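Local coordinates for putative molybdenum cofactor biosynthesis protein D2 (MoaD2) / thiamine S (Mycobacterium smegmatis, PDB 6JC0), which probably serves as the small, ubiquitin-like sulfur-carrier subunit of molybdopterin synthase, supplying sulfur for molybdenum cofactor biosynthesis, at residues C57-E63 / Q77-P83; A20-E26 / R46-L50. All blocks are in the same frame, centred on the assembly; numbering follows the deposited sequence.

Contact 1: residues C57-E63 / Q77-P83; sequences CSYLCDE and QTVDVLP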
# COMPACT_ATOMS: atom_id res chain seq x y z
N CYS B 57 -25.57 0.81 -21.61
CA CYS B 57 -24.47 0.15 -22.30
C CYS B 57 -23.65 1.11 -23.16
O CYS B 57 -24.15 2.14 -23.62
CB CYS B 57 -24.98 -1.00 -23.17
SG CYS B 57 -25.45 -2.48 -22.25
N SER B 58 -22.38 0.76 -23.38
CA SER B 58 -21.57 1.40 -24.40
C SER B 58 -21.39 0.40 -25.53
O SER B 58 -21.79 -0.76 -25.40
CB SER B 58 -20.22 1.86 -23.85
OG SER B 58 -19.47 0.77 -23.37
N TYR B 59 -20.80 0.83 -26.64
CA TYR B 59 -20.75 -0.01 -27.83
C TYR B 59 -19.43 0.07 -28.58
O TYR B 59 -18.80 1.13 -28.66
CB TYR B 59 -21.91 0.34 -28.76
CG TYR B 59 -23.25 0.21 -28.09
CD1 TYR B 59 -23.92 -1.01 -28.05
CD2 TYR B 59 -23.84 1.31 -27.46
CE1 TYR B 59 -25.14 -1.13 -27.41
CE2 TYR B 59 -25.06 1.19 -26.82
CZ TYR B 59 -25.71 -0.03 -26.80
OH TYR B 59 -26.92 -0.15 -26.16
N LEU B 60 -19.01 -1.07 -29.12
CA LEU B 60 -17.87 -1.14 -30.01
C LEU B 60 -18.31 -1.60 -31.39
O LEU B 60 -19.17 -2.47 -31.51
CB LEU B 60 -16.80 -2.09 -29.48
CG LEU B 60 -16.48 -2.06 -27.98
CD1 LEU B 60 -15.55 -3.20 -27.64
CD2 LEU B 60 -15.88 -0.72 -27.57
N CYS B 61 -17.72 -1.02 -32.43
CA CYS B 61 -17.87 -1.52 -33.79
C CYS B 61 -16.51 -2.03 -34.24
O CYS B 61 -15.58 -1.24 -34.39
CB CYS B 61 -18.38 -0.43 -34.74
SG CYS B 61 -20.10 0.04 -34.49
N ASP B 62 -16.40 -3.34 -34.45
CA ASP B 62 -15.11 -3.99 -34.67
C ASP B 62 -14.14 -3.58 -33.56
O ASP B 62 -13.00 -3.19 -33.82
CB ASP B 62 -14.54 -3.64 -36.05
CG ASP B 62 -15.36 -4.23 -37.19
OD1 ASP B 62 -16.12 -5.18 -36.95
OD2 ASP B 62 -15.23 -3.74 -38.33
N GLU B 63 -14.63 -3.65 -32.32
CA GLU B 63 -13.86 -3.32 -31.12
C GLU B 63 -13.30 -1.89 -31.09
O GLU B 63 -12.34 -1.61 -30.37
CB GLU B 63 -12.71 -4.33 -30.93
CG GLU B 63 -13.20 -5.75 -30.68
CD GLU B 63 -12.08 -6.69 -30.26
OE1 GLU B 63 -10.90 -6.32 -30.41
OE2 GLU B 63 -12.39 -7.80 -29.78
N GLN B 77 -20.27 -6.01 -40.11
CA GLN B 77 -19.60 -5.50 -38.91
C GLN B 77 -19.90 -6.33 -37.69
O GLN B 77 -20.93 -7.01 -37.62
CB GLN B 77 -20.05 -4.07 -38.64
CG GLN B 77 -19.02 -3.01 -38.85
CD GLN B 77 -19.63 -1.64 -38.69
OE1 GLN B 77 -19.55 -1.04 -37.62
NE2 GLN B 77 -20.25 -1.13 -39.74
N THR B 78 -19.03 -6.25 -36.69
CA THR B 78 -19.31 -6.81 -35.38
C THR B 78 -19.60 -5.68 -34.41
O THR B 78 -18.78 -4.77 -34.24
CB THR B 78 -18.15 -7.66 -34.86
OG1 THR B 78 -17.93 -8.75 -35.76
CG2 THR B 78 -18.47 -8.21 -33.48
N VAL B 79 -20.77 -5.71 -33.79
CA VAL B 79 -21.13 -4.73 -32.77
C VAL B 79 -21.12 -5.37 -31.39
O VAL B 79 -21.86 -6.33 -31.13
CB VAL B 79 -22.51 -4.10 -33.04
CG1 VAL B 79 -22.89 -3.13 -31.93
CG2 VAL B 79 -22.54 -3.40 -34.39
N ASP B 80 -20.27 -4.87 -30.50
CA ASP B 80 -20.21 -5.38 -29.13
C ASP B 80 -21.06 -4.53 -28.18
O ASP B 80 -21.01 -3.30 -28.21
CB ASP B 80 -18.76 -5.41 -28.62
CG ASP B 80 -17.92 -6.47 -29.31
OD1 ASP B 80 -18.48 -7.26 -30.10
OD2 ASP B 80 -16.70 -6.52 -29.06
N VAL B 81 -21.83 -5.20 -27.33
CA VAL B 81 -22.67 -4.53 -26.34
C VAL B 81 -22.06 -4.62 -24.94
O VAL B 81 -22.00 -5.70 -24.34
CB VAL B 81 -24.09 -5.14 -26.31
CG1 VAL B 81 -24.95 -4.41 -25.29
CG2 VAL B 81 -24.73 -5.09 -27.69
N LEU B 82 -21.60 -3.48 -24.43
CA LEU B 82 -20.83 -3.44 -23.19
C LEU B 82 -21.56 -2.72 -22.05
O LEU B 82 -21.75 -1.51 -22.10
CB LEU B 82 -19.48 -2.74 -23.43
CG LEU B 82 -18.29 -3.54 -23.97
CD1 LEU B 82 -18.56 -4.07 -25.36
CD2 LEU B 82 -17.02 -2.68 -23.97
N PRO B 83 -21.97 -3.47 -21.02
CA PRO B 83 -22.56 -2.85 -19.83
C PRO B 83 -21.54 -2.00 -19.09
O PRO B 83 -20.34 -2.11 -19.38
CB PRO B 83 -22.99 -4.05 -18.97
CG PRO B 83 -23.08 -5.20 -19.93
CD PRO B 83 -21.98 -4.94 -20.93
O HOH W 1 -19.56 0.29 -20.96
O HOH W 2 -16.89 -5.00 -31.87

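Contact 2: residues A20-E26 / R46-L50; sequences AAGIETE and RNPEL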
# COMPACT_ATOMS: atom_id res chain seq x y z
N ALA B 20 -29.48 -10.80 -20.11
CA ALA B 20 -30.82 -10.35 -20.42
C ALA B 20 -31.29 -10.84 -21.79
O ALA B 20 -32.47 -11.14 -21.99
CB ALA B 20 -30.89 -8.83 -20.35
N ALA B 21 -30.36 -10.92 -22.74
CA ALA B 21 -30.68 -11.36 -24.09
C ALA B 21 -30.88 -12.87 -24.16
O ALA B 21 -31.55 -13.37 -25.06
CB ALA B 21 -29.59 -10.93 -25.07
N GLY B 22 -30.29 -13.59 -23.22
CA GLY B 22 -30.38 -15.04 -23.20
C GLY B 22 -29.38 -15.69 -24.13
O GLY B 22 -29.24 -16.92 -24.14
N ILE B 23 -28.68 -14.88 -24.91
CA ILE B 23 -27.67 -15.38 -25.84
C ILE B 23 -26.40 -14.55 -25.75
O ILE B 23 -26.41 -13.43 -25.24
CB ILE B 23 -28.18 -15.37 -27.29
CG1 ILE B 23 -28.62 -13.96 -27.70
CG2 ILE B 23 -29.31 -16.37 -27.48
CD1 ILE B 23 -29.05 -13.84 -29.15
N GLU B 24 -25.31 -15.10 -26.27
CA GLU B 24 -24.03 -14.41 -26.26
C GLU B 24 -23.81 -13.65 -27.56
O GLU B 24 -23.09 -12.65 -27.60
CB GLU B 24 -22.89 -15.40 -26.02
CG GLU B 24 -23.01 -16.16 -24.72
CD GLU B 24 -21.92 -17.19 -24.54
OE1 GLU B 24 -20.73 -16.81 -24.52
OE2 GLU B 24 -22.25 -18.40 -24.44
N THR B 25 -24.43 -14.14 -28.62
CA THR B 25 -24.25 -13.55 -29.93
C THR B 25 -25.44 -13.83 -30.84
O THR B 25 -26.19 -14.78 -30.62
CB THR B 25 -22.96 -14.07 -30.61
OG1 THR B 25 -22.64 -13.25 -31.74
CG2 THR B 25 -23.15 -15.52 -31.07
N GLU B 26 -25.62 -12.99 -31.85
CA GLU B 26 -26.57 -13.27 -32.92
C GLU B 26 -26.12 -12.53 -34.17
O GLU B 26 -25.36 -11.57 -34.10
CB GLU B 26 -27.99 -12.85 -32.53
CG GLU B 26 -28.17 -11.37 -32.26
CD GLU B 26 -29.61 -10.99 -31.97
OE1 GLU B 26 -30.49 -11.28 -32.82
OE2 GLU B 26 -29.88 -10.41 -30.90
N ARG B 46 -36.47 -7.19 -28.30
CA ARG B 46 -36.46 -8.59 -27.86
C ARG B 46 -37.27 -8.78 -26.58
O ARG B 46 -38.26 -9.50 -26.55
CB ARG B 46 -35.02 -9.07 -27.67
CG ARG B 46 -34.90 -10.49 -27.13
CD ARG B 46 -33.44 -10.94 -27.08
NE ARG B 46 -32.84 -10.99 -28.40
CZ ARG B 46 -32.80 -12.08 -29.17
NH1 ARG B 46 -33.33 -13.21 -28.74
NH2 ARG B 46 -32.24 -12.03 -30.37
N ASN B 47 -36.83 -8.12 -25.51
CA ASN B 47 -37.54 -8.14 -24.24
C ASN B 47 -37.23 -6.88 -23.44
O ASN B 47 -36.18 -6.27 -23.63
CB ASN B 47 -37.19 -9.40 -23.44
CG ASN B 47 -35.72 -9.46 -23.05
OD1 ASN B 47 -35.28 -8.78 -22.13
ND2 ASN B 47 -34.95 -10.30 -23.74
N PRO B 48 -38.16 -6.47 -22.57
CA PRO B 48 -37.98 -5.27 -21.75
C PRO B 48 -36.71 -5.29 -20.89
O PRO B 48 -36.15 -4.23 -20.62
CB PRO B 48 -39.22 -5.27 -20.86
CG PRO B 48 -40.25 -5.94 -21.69
CD PRO B 48 -39.52 -7.02 -22.44
N GLU B 49 -36.28 -6.48 -20.47
CA GLU B 49 -35.10 -6.60 -19.61
C GLU B 49 -33.84 -6.20 -20.37
O GLU B 49 -33.02 -5.43 -19.86
CB GLU B 49 -34.96 -8.02 -19.06
CG GLU B 49 -36.20 -8.55 -18.35
CD GLU B 49 -37.19 -9.21 -19.29
OE1 GLU B 49 -37.77 -8.50 -20.14
OE2 GLU B 49 -37.38 -10.44 -19.19
N LEU B 50 -33.68 -6.73 -21.58
CA LEU B 50 -32.55 -6.36 -22.42
C LEU B 50 -32.61 -4.87 -22.73
O LEU B 50 -31.61 -4.16 -22.62
CB LEU B 50 -32.52 -7.18 -23.71
CG LEU B 50 -31.40 -6.80 -24.68
CD1 LEU B 50 -30.04 -6.89 -24.00
CD2 LEU B 50 -31.45 -7.66 -25.94
O HOH W 3 -31.94 -8.43 -29.30

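Contact 1: residues C57-E63 / Q77-P83
An antiparallel strand pair, 58-61 with 77-82, forms this contact within the mixed sheet of the ubiquitin-like (beta-grasp) fold; the segment axes approach to 4.6 Å at 160°. Ser-58/Leu-82 and Leu-60/Asp-80 are hydrogen-bonded pairs: Ser-58 N to Leu-82 O is 2.7 Å, Leu-82 N to Ser-58 O 2.9 Å, Leu-60 N to Asp-80 O 3.1 Å and Asp-80 N to Leu-60 O 2.8 Å. Past the last bridge, Asp-62 N donates to Thr-78 O (2.8 Å), and Asp-62 OD1 replaces a backbone acceptor for Thr-78 N (3.1 Å). Tyr-59, Val-79 and Val-81 meet helices 36-44 and 48-54; Cys-61, on the same face, packs on Val-66 and Lys-71. On the other face Leu-60 CD1 lies 3.9 Å from Leu-82 CD1, and both leucines pack on the partner protein's chain. Glu-63 OE2 and Asp-80 OD2, 4.6 Å apart, both salt-bridge Arg-12. The chemistry implies a two-sided sheet: an apolar face for the core, and a mixed one for the partner subunit, with leucines beside carboxylates that Arg-12 bridges.

Contact 2: residues A20-E26 / R46-L50
In this ubiquitin-like (beta-grasp) fold, the end of helix 16-21 and the turn into strand 25-31 meet the capped start of helix 48-54. Asn-47 is the N-cap: with chi1 at 63° (p), its OD1 accepts from Leu-50 N at 2.7 Å, while its ND2 donates to Ala-20 O at 3.1 Å, so one amide closes one helix start and ties it to the other helix's last turn. The two alanines permit close approach: Ala-20 CB lies 3.6 Å from Leu-50 CA, and the t, p rotamer of Leu-50 sets its CD2 3.9 Å from Ala-21 CB. Gly-22 then leaves the helix at phi 82°, where a side chain would collide with the preceding carbonyl. Arg-46, extended through chi1 and chi2 (both t) and bent at chi3 (-63°), reaches across the turn, where Ile-23 CD1 covers one guanidinium face, 3.9 Å from Arg-46 NH2, to Glu-26 at the start of strand 25-31. Glu-26 OE2 lies 2.9 Å from Arg-46 NH2 in a salt bridge whose hydrogen bond is weak (135° at the hydrogen), and also bonds Tyr-13 OH. Water 3 completes the link, accepting from Arg-46 NE at 2.9 Å and donating to Glu-26 OE2 at 3.3 Å.

How the contacts relate
Both contacts reach the same mixed sheet without touching: their centres are 14 Å apart and their nearest atoms about 6 Å. The centre of contact 1 lies about 6 Å from the chain centre and that of contact 2 about 10 Å; contact 1 has eight buried residues among fourteen, contact 2 two among eight. The areas buried between segments, 670 Å² and 311 Å², go with a continuous strand pair in contact 1 and a junction of helix ends and a turn in contact 2. Backbone hydrogen bonds dominate contact 1, whereas contact 2 relies on side chains for its polar links. Helix 48-54, which begins in contact 2, leads along the chain to strand 58-61 of contact 1. Contact 1 alone meets the partner protein's chain.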